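Long-range contacts in putative N-acetylmuramoyl-L-alanine amidase (Enterococcus phage phiM1EF22, PDB 7D55), which probably anchors a phage endolysin to the enterococcal cell wall, acting as the tetrameric cell-binding domain of a putative N-acetylmuramoyl-L-alanine amidase: residues 3-8 against 72-76; 14-18 against 81-87; 18-23 against 62-67. All coordinates share one frame; numbering follows the deposited sequence.

Contact 1: residues 3-8 against 72-76; sequences CLYERP and YNRLE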
# COMPACT_ATOMS: atom_id res chain seq x y z
N CYS A 3 -11.72 -2.78 -1.32
CA CYS A 3 -13.09 -3.09 -1.69
C CYS A 3 -13.13 -3.55 -3.13
O CYS A 3 -12.18 -3.33 -3.90
CB CYS A 3 -14.04 -1.90 -1.47
SG CYS A 3 -13.74 -0.46 -2.50
N LEU A 4 -14.21 -4.24 -3.48
CA LEU A 4 -14.60 -4.48 -4.86
C LEU A 4 -15.85 -3.67 -5.14
O LEU A 4 -16.68 -3.45 -4.25
CB LEU A 4 -14.92 -5.96 -5.09
CG LEU A 4 -13.72 -6.91 -4.97
CD1 LEU A 4 -14.17 -8.35 -4.75
CD2 LEU A 4 -12.86 -6.79 -6.22
N TYR A 5 -16.00 -3.23 -6.38
CA TYR A 5 -17.19 -2.48 -6.78
C TYR A 5 -17.37 -2.64 -8.27
O TYR A 5 -16.50 -3.16 -8.97
CB TYR A 5 -17.09 -0.99 -6.38
CG TYR A 5 -15.98 -0.23 -7.08
CD1 TYR A 5 -14.68 -0.25 -6.60
CD2 TYR A 5 -16.25 0.54 -8.21
CE1 TYR A 5 -13.67 0.46 -7.23
CE2 TYR A 5 -15.24 1.27 -8.85
CZ TYR A 5 -13.96 1.21 -8.36
OH TYR A 5 -12.95 1.91 -8.99
N GLU A 6 -18.51 -2.17 -8.77
CA GLU A 6 -18.78 -2.18 -10.20
C GLU A 6 -18.93 -0.76 -10.69
O GLU A 6 -19.43 0.11 -9.97
CB GLU A 6 -20.05 -2.97 -10.49
CG GLU A 6 -19.88 -4.47 -10.26
CD GLU A 6 -21.18 -5.23 -10.37
OE1 GLU A 6 -21.58 -5.88 -9.39
OE2 GLU A 6 -21.81 -5.18 -11.43
N ARG A 7 -18.52 -0.51 -11.94
CA ARG A 7 -18.62 0.82 -12.52
C ARG A 7 -18.73 0.70 -14.04
O ARG A 7 -18.37 -0.35 -14.61
CB ARG A 7 -17.44 1.71 -12.11
CG ARG A 7 -16.08 1.18 -12.54
CD ARG A 7 -15.53 1.98 -13.71
NE ARG A 7 -15.25 3.36 -13.31
CZ ARG A 7 -15.77 4.45 -13.88
NH1 ARG A 7 -16.61 4.35 -14.91
NH2 ARG A 7 -15.43 5.65 -13.41
N PRO A 8 -19.25 1.72 -14.72
CA PRO A 8 -19.50 1.59 -16.16
C PRO A 8 -18.23 1.58 -17.00
O PRO A 8 -17.21 2.20 -16.67
CB PRO A 8 -20.35 2.82 -16.49
CG PRO A 8 -20.98 3.20 -15.19
CD PRO A 8 -19.92 2.91 -14.16
N TYR A 72 -18.28 5.63 -7.12
CA TYR A 72 -16.99 5.22 -7.68
C TYR A 72 -16.20 6.41 -8.24
O TYR A 72 -14.97 6.37 -8.24
CB TYR A 72 -17.19 4.12 -8.72
CG TYR A 72 -18.35 4.35 -9.65
CD1 TYR A 72 -18.25 5.27 -10.70
CD2 TYR A 72 -19.55 3.66 -9.48
CE1 TYR A 72 -19.33 5.47 -11.57
CE2 TYR A 72 -20.62 3.86 -10.33
CZ TYR A 72 -20.51 4.77 -11.37
OH TYR A 72 -21.59 4.94 -12.19
N ASN A 73 -16.89 7.46 -8.71
CA ASN A 73 -16.19 8.67 -9.15
C ASN A 73 -15.36 9.25 -8.01
O ASN A 73 -14.23 9.71 -8.23
CB ASN A 73 -17.19 9.76 -9.56
CG ASN A 73 -17.85 9.51 -10.89
OD1 ASN A 73 -17.44 8.64 -11.66
ND2 ASN A 73 -18.89 10.30 -11.18
N ARG A 74 -15.93 9.28 -6.81
CA ARG A 74 -15.23 9.83 -5.65
C ARG A 74 -14.07 8.93 -5.24
O ARG A 74 -12.97 9.41 -4.94
CB ARG A 74 -16.20 9.99 -4.49
CG ARG A 74 -17.44 10.81 -4.82
CD ARG A 74 -17.08 12.22 -5.26
NE ARG A 74 -18.27 13.01 -5.55
CZ ARG A 74 -18.24 14.26 -6.02
NH1 ARG A 74 -17.07 14.84 -6.27
NH2 ARG A 74 -19.37 14.91 -6.26
N LEU A 75 -14.30 7.61 -5.21
CA LEU A 75 -13.23 6.70 -4.82
C LEU A 75 -12.06 6.80 -5.78
O LEU A 75 -10.89 6.84 -5.35
CB LEU A 75 -13.76 5.27 -4.78
CG LEU A 75 -12.70 4.22 -4.46
CD1 LEU A 75 -12.03 4.58 -3.14
CD2 LEU A 75 -13.34 2.84 -4.41
N GLU A 76 -12.34 6.85 -7.09
CA GLU A 76 -11.29 6.89 -8.10
C GLU A 76 -10.55 8.22 -8.15
O GLU A 76 -9.48 8.29 -8.76
CB GLU A 76 -11.88 6.52 -9.46
CG GLU A 76 -12.38 5.08 -9.51
CD GLU A 76 -13.15 4.75 -10.79
OE1 GLU A 76 -13.25 5.61 -11.68
OE2 GLU A 76 -13.66 3.61 -10.89

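Contact 2: residues 14-18 against 81-87; sequences GVLEW and VVGITKK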
# COMPACT_ATOMS: atom_id res chain seq x y z
N GLY A 14 -13.30 -0.28 -24.31
CA GLY A 14 -12.61 -0.62 -23.08
C GLY A 14 -12.26 0.54 -22.18
O GLY A 14 -11.51 0.36 -21.22
N VAL A 15 -12.77 1.74 -22.46
CA VAL A 15 -12.49 2.94 -21.69
C VAL A 15 -13.56 3.10 -20.62
O VAL A 15 -14.75 2.93 -20.89
CB VAL A 15 -12.44 4.18 -22.60
CG1 VAL A 15 -12.22 5.46 -21.79
CG2 VAL A 15 -11.37 4.02 -23.65
N LEU A 16 -13.13 3.47 -19.41
CA LEU A 16 -14.08 3.81 -18.36
C LEU A 16 -14.70 5.17 -18.67
O LEU A 16 -13.99 6.14 -18.96
CB LEU A 16 -13.37 3.87 -17.01
CG LEU A 16 -12.63 2.58 -16.63
CD1 LEU A 16 -12.08 2.71 -15.22
CD2 LEU A 16 -13.54 1.36 -16.75
N GLU A 17 -16.03 5.23 -18.65
CA GLU A 17 -16.79 6.43 -18.98
C GLU A 17 -18.01 6.48 -18.07
O GLU A 17 -18.50 5.43 -17.65
CB GLU A 17 -17.32 6.39 -20.42
CG GLU A 17 -16.32 5.97 -21.47
CD GLU A 17 -16.87 6.11 -22.88
OE1 GLU A 17 -18.06 5.79 -23.08
OE2 GLU A 17 -16.10 6.51 -23.78
N TRP A 18 -18.51 7.69 -17.80
CA TRP A 18 -19.63 7.80 -16.86
C TRP A 18 -20.87 7.10 -17.38
O TRP A 18 -21.66 6.56 -16.60
CB TRP A 18 -19.94 9.26 -16.53
CG TRP A 18 -20.81 9.97 -17.54
CD1 TRP A 18 -20.39 10.71 -18.60
CD2 TRP A 18 -22.25 10.00 -17.58
NE1 TRP A 18 -21.47 11.20 -19.30
CE2 TRP A 18 -22.62 10.78 -18.69
CE3 TRP A 18 -23.25 9.43 -16.78
CZ2 TRP A 18 -23.95 11.01 -19.03
CZ3 TRP A 18 -24.58 9.67 -17.12
CH2 TRP A 18 -24.91 10.45 -18.23
N VAL A 81 -7.34 5.33 -10.83
CA VAL A 81 -7.36 4.11 -11.63
C VAL A 81 -6.00 3.88 -12.27
O VAL A 81 -5.29 4.83 -12.65
CB VAL A 81 -8.49 4.16 -12.68
CG1 VAL A 81 -9.82 4.45 -12.01
CG2 VAL A 81 -8.19 5.21 -13.74
N VAL A 82 -5.61 2.62 -12.33
CA VAL A 82 -4.39 2.21 -13.00
C VAL A 82 -4.72 1.14 -14.02
O VAL A 82 -5.72 0.42 -13.90
CB VAL A 82 -3.31 1.71 -12.01
CG1 VAL A 82 -2.79 2.86 -11.16
CG2 VAL A 82 -3.87 0.60 -11.14
N GLY A 83 -3.87 1.03 -15.03
CA GLY A 83 -3.94 -0.06 -15.99
C GLY A 83 -5.06 0.02 -16.99
O GLY A 83 -5.26 -0.94 -17.75
N ILE A 84 -5.82 1.12 -17.03
CA ILE A 84 -6.95 1.26 -17.94
C ILE A 84 -7.16 2.75 -18.15
O ILE A 84 -6.82 3.56 -17.28
CB ILE A 84 -8.20 0.55 -17.36
CG1 ILE A 84 -9.39 0.58 -18.32
CG2 ILE A 84 -8.61 1.16 -16.05
CD1 ILE A 84 -10.55 -0.26 -17.85
N THR A 85 -7.68 3.12 -19.32
CA THR A 85 -7.92 4.53 -19.59
C THR A 85 -9.32 4.94 -19.14
O THR A 85 -10.26 4.13 -19.12
CB THR A 85 -7.72 4.86 -21.08
OG1 THR A 85 -8.82 4.36 -21.83
CG2 THR A 85 -6.44 4.24 -21.61
N LYS A 86 -9.46 6.21 -18.77
CA LYS A 86 -10.70 6.71 -18.20
C LYS A 86 -10.96 8.13 -18.70
O LYS A 86 -10.04 8.95 -18.77
CB LYS A 86 -10.61 6.71 -16.68
CG LYS A 86 -11.78 7.37 -15.98
CD LYS A 86 -11.59 7.25 -14.48
CE LYS A 86 -12.55 8.13 -13.73
NZ LYS A 86 -12.26 8.10 -12.27
N LYS A 87 -12.22 8.38 -19.06
CA LYS A 87 -12.77 9.70 -19.43
C LYS A 87 -12.01 10.91 -18.91
O LYS A 87 -12.62 11.96 -18.65
CB LYS A 87 -14.21 9.83 -18.92
CG LYS A 87 -14.32 9.69 -17.40
CD LYS A 87 -15.67 9.11 -16.99
CE LYS A 87 -15.67 8.63 -15.54
NZ LYS A 87 -16.79 7.67 -15.25
O HOH W 1 -8.60 1.48 -21.53

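Contact 3: residues 18-23 against 62-67; sequences WNGDAW and QKEWNK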
# COMPACT_ATOMS: atom_id res chain seq x y z
N TRP A 18 -18.51 7.69 -17.80
CA TRP A 18 -19.63 7.80 -16.86
C TRP A 18 -20.87 7.10 -17.38
O TRP A 18 -21.66 6.56 -16.60
CB TRP A 18 -19.94 9.26 -16.53
CG TRP A 18 -20.81 9.97 -17.54
CD1 TRP A 18 -20.39 10.71 -18.60
CD2 TRP A 18 -22.25 10.00 -17.58
NE1 TRP A 18 -21.47 11.20 -19.30
CE2 TRP A 18 -22.62 10.78 -18.69
CE3 TRP A 18 -23.25 9.43 -16.78
CZ2 TRP A 18 -23.95 11.01 -19.03
CZ3 TRP A 18 -24.58 9.67 -17.12
CH2 TRP A 18 -24.91 10.45 -18.23
N ASN A 19 -21.06 7.09 -18.70
CA ASN A 19 -22.24 6.52 -19.32
C ASN A 19 -21.92 5.28 -20.14
O ASN A 19 -22.51 5.04 -21.20
CB ASN A 19 -22.97 7.56 -20.17
CG ASN A 19 -24.44 7.26 -20.30
OD1 ASN A 19 -24.98 6.40 -19.58
ND2 ASN A 19 -25.11 7.93 -21.23
N GLY A 20 -20.98 4.48 -19.66
CA GLY A 20 -20.65 3.25 -20.35
C GLY A 20 -21.86 2.35 -20.51
O GLY A 20 -22.78 2.36 -19.69
N ASP A 21 -21.86 1.57 -21.59
CA ASP A 21 -22.98 0.69 -21.89
C ASP A 21 -22.87 -0.66 -21.20
O ASP A 21 -23.80 -1.47 -21.31
CB ASP A 21 -23.08 0.47 -23.40
CG ASP A 21 -21.87 -0.27 -23.94
OD1 ASP A 21 -20.73 0.17 -23.69
OD2 ASP A 21 -22.07 -1.30 -24.62
N ALA A 22 -21.76 -0.93 -20.53
CA ALA A 22 -21.57 -2.18 -19.80
C ALA A 22 -20.95 -1.85 -18.44
O ALA A 22 -20.70 -0.68 -18.12
CB ALA A 22 -20.75 -3.19 -20.63
N TRP A 23 -20.73 -2.88 -17.64
CA TRP A 23 -20.20 -2.72 -16.29
C TRP A 23 -19.00 -3.63 -16.11
O TRP A 23 -18.93 -4.71 -16.71
CB TRP A 23 -21.28 -3.06 -15.23
CG TRP A 23 -22.40 -2.08 -15.29
CD1 TRP A 23 -23.43 -2.07 -16.18
CD2 TRP A 23 -22.58 -0.93 -14.46
NE1 TRP A 23 -24.26 -0.99 -15.94
CE2 TRP A 23 -23.75 -0.28 -14.89
CE3 TRP A 23 -21.87 -0.40 -13.38
CZ2 TRP A 23 -24.22 0.89 -14.29
CZ3 TRP A 23 -22.35 0.76 -12.77
CH2 TRP A 23 -23.50 1.39 -13.23
N GLN A 62 -24.26 -2.67 -7.77
CA GLN A 62 -24.96 -1.62 -8.50
C GLN A 62 -26.22 -1.14 -7.80
O GLN A 62 -26.81 -0.15 -8.23
CB GLN A 62 -25.30 -2.08 -9.91
CG GLN A 62 -24.08 -2.22 -10.81
CD GLN A 62 -24.48 -2.65 -12.20
OE1 GLN A 62 -25.33 -2.02 -12.82
NE2 GLN A 62 -23.88 -3.73 -12.70
N LYS A 63 -26.67 -1.83 -6.75
CA LYS A 63 -27.74 -1.28 -5.93
C LYS A 63 -27.28 -0.03 -5.19
O LYS A 63 -28.03 0.94 -5.05
CB LYS A 63 -28.25 -2.35 -4.96
CG LYS A 63 -29.37 -1.90 -4.05
CD LYS A 63 -29.93 -3.06 -3.24
CE LYS A 63 -31.12 -2.62 -2.39
NZ LYS A 63 -30.77 -1.45 -1.53
N GLU A 64 -26.02 -0.02 -4.73
CA GLU A 64 -25.44 1.05 -3.93
C GLU A 64 -24.77 2.13 -4.80
O GLU A 64 -24.95 3.33 -4.57
CB GLU A 64 -24.39 0.47 -2.98
CG GLU A 64 -24.92 -0.39 -1.84
CD GLU A 64 -25.12 -1.84 -2.22
OE1 GLU A 64 -26.23 -2.37 -1.99
OE2 GLU A 64 -24.17 -2.46 -2.74
N TRP A 65 -23.95 1.71 -5.76
CA TRP A 65 -23.17 2.63 -6.58
C TRP A 65 -23.55 2.42 -8.03
O TRP A 65 -23.36 1.33 -8.56
CB TRP A 65 -21.67 2.35 -6.42
CG TRP A 65 -21.05 2.69 -5.10
CD1 TRP A 65 -21.67 3.10 -3.95
CD2 TRP A 65 -19.65 2.64 -4.81
NE1 TRP A 65 -20.73 3.31 -2.96
CE2 TRP A 65 -19.49 3.04 -3.46
CE3 TRP A 65 -18.53 2.30 -5.55
CZ2 TRP A 65 -18.23 3.10 -2.85
CZ3 TRP A 65 -17.29 2.36 -4.95
CH2 TRP A 65 -17.15 2.76 -3.61
N ASN A 66 -24.07 3.47 -8.67
CA ASN A 66 -24.54 3.35 -10.05
C ASN A 66 -24.53 4.75 -10.67
O ASN A 66 -24.04 5.71 -10.06
CB ASN A 66 -25.91 2.69 -10.07
CG ASN A 66 -26.89 3.38 -9.17
OD1 ASN A 66 -27.12 4.58 -9.30
ND2 ASN A 66 -27.47 2.64 -8.23
N LYS A 67 -25.07 4.88 -11.88
CA LYS A 67 -25.01 6.18 -12.55
C LYS A 67 -25.84 7.23 -11.84
O LYS A 67 -25.58 8.43 -12.01
CB LYS A 67 -25.42 6.05 -14.01
CG LYS A 67 -24.51 5.13 -14.81
CD LYS A 67 -24.97 5.00 -16.25
CE LYS A 67 -24.08 4.03 -17.00
NZ LYS A 67 -24.71 3.68 -18.33

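Contact 1: residues 3-8 against 72-76
With CG set between the backbone N and the carbonyl carbon (chi1 64° in Y5, 61° in R7), Y5 and R7 of strand 3-8 turn the same way, toward helix 72-76, and both end on E76. Bends at chi2 and chi3 bring the R7 guanidinium side-on to the carboxylate, the two planes 25° apart. NE of R7 donates almost straight to OE2 of E76 at 2.9 Å, on the syn lone pair, while NH2 of R7 reaches OE1 of E76 at 2.8 Å. OH of Y5 donates to the anti lone pair of the same OE2 of E76 at 2.6 Å. A further bond, from NH1 of R7 to the carbonyl O of P8 (2.8 Å), fixes the rotation of the guanidinium. The Y72 ring packs against R7 and P8: CB of R7 sits over its face in a CH-pi contact, 3.8 Å from the centroid, and CD of P8 meets CZ of Y72 at 3.4 Å. CD2 of L75 rests against CE1 of Y5 at 3.7 Å, where the helix lies on the sheet. E76 thus brings a buried carboxylate into the core with three donors from the strand, and K86 adds a salt bridge to OE1; this surrounding charge would favour the ionised acid.

Contact 2: residues 14-18 against 81-87
The C-terminal tail lies against the loop joining strands 3-9 and 22-28 through a single parallel beta bridge between L16 and K86. Its two bonds both belong to L16: N of L16 donates to O of T85 at 3.0 Å, and O of L16 accepts from N of K87 at 2.9 Å. Just upstream a water continues the pairing, donating to O of G14 at 3.1 Å and accepting from N of T85 at 2.9 Å. The side chain of L16 is the buried part. Its CG stands beside the backbone N, opposite the carbonyl carbon (chi1 -56°), which directs the branch to I84. There CD2 of L16 touches CD1 of I84 at 3.6 Å and CD1 of L16 lies 3.9 Å from CG2 of I84, the two side chains meeting at about a right angle; I9 of strand 3-9 packs against both. CG2 of V15 comes within 3.2 Å of OG1 of T85. The extended K87 chain runs along E17 and W18, with its CD 3.3 Å from N of W18. Across these two segments, then, the seam is held by main-chain polar groups and apolar packing, while K86 is anchored separately, on E76.

Contact 3: residues 18-23 against 62-67
NZ of K67 is gripped by two oxygens of the turn that leads into strand 22-28: it donates to O of G20 at 2.7 Å and to OD1 of N19 at 3.0 Å. In both bonds the donor stands somewhat off the carbonyl plane, 24° in the case of G20. The lysine gets there by stretching out fully beyond CG; the K67 and N19 side chains cross at about a right angle, and on the way CE of K67 runs past O of W18 at 3.5 Å. The other half of the contact centres on W23. The Q62 side chain, likewise extended, lays its amide flat on the indole with the planes 17° apart, a stacked arrangement in which OE1 of Q62 sits over the ring face, 3.1 Å from CE2 of W23. CG of Q62 adds a CH-pi contact, 4.0 Å from the centroid of the six-membered ring. OE1 makes no hydrogen bond to the indole NE1, whose angle is poor, and NE2 of Q62 is probably hydrogen-bonded instead to E6 of strand 3-9. CA of N66 lies 3.9 Å from CH2 of W23, while N of K67 stands at the edge of the ring. The loop holds its own shape with a nearly straight bond from ND2 of N66 to O of Q62, at 2.9 Å. Next to it W65 is buried, stacked with Y60 and packed on V44 of the second subunit. At the turn, D21 and A22 face I9 as a classic beta bulge. Loop 62-67 is therefore fastened to the turn before strand 22-28 and to W23 at its start in two ways: a lysine ammonium held by two neutral oxygens through hydrogen bonds, not by a salt bridge, and an amide stacked on an indole, probably held largely by dispersion.

How the contacts relate
Contact 1 lies nearest the middle of the chain, with its centre about 11 Å from that of contact 2 and about 9 Å from that of contact 3; the centres of the latter two are about 13 Å apart. Strand 3-8 touches the loop of contact 2 directly, CB of P8 packing 3.4 Å from O of E17. Toward contact 3, CE3 of W23 packs 3.4 Å from C of R7, and OH of Y72 lies 3.3 Å from C of N66. W18 belongs to both contacts 2 and 3. Strand 3-8 thus links all three, and contact 1 also reaches the tetramer, with C3 and L75 packing on I48 of the second subunit.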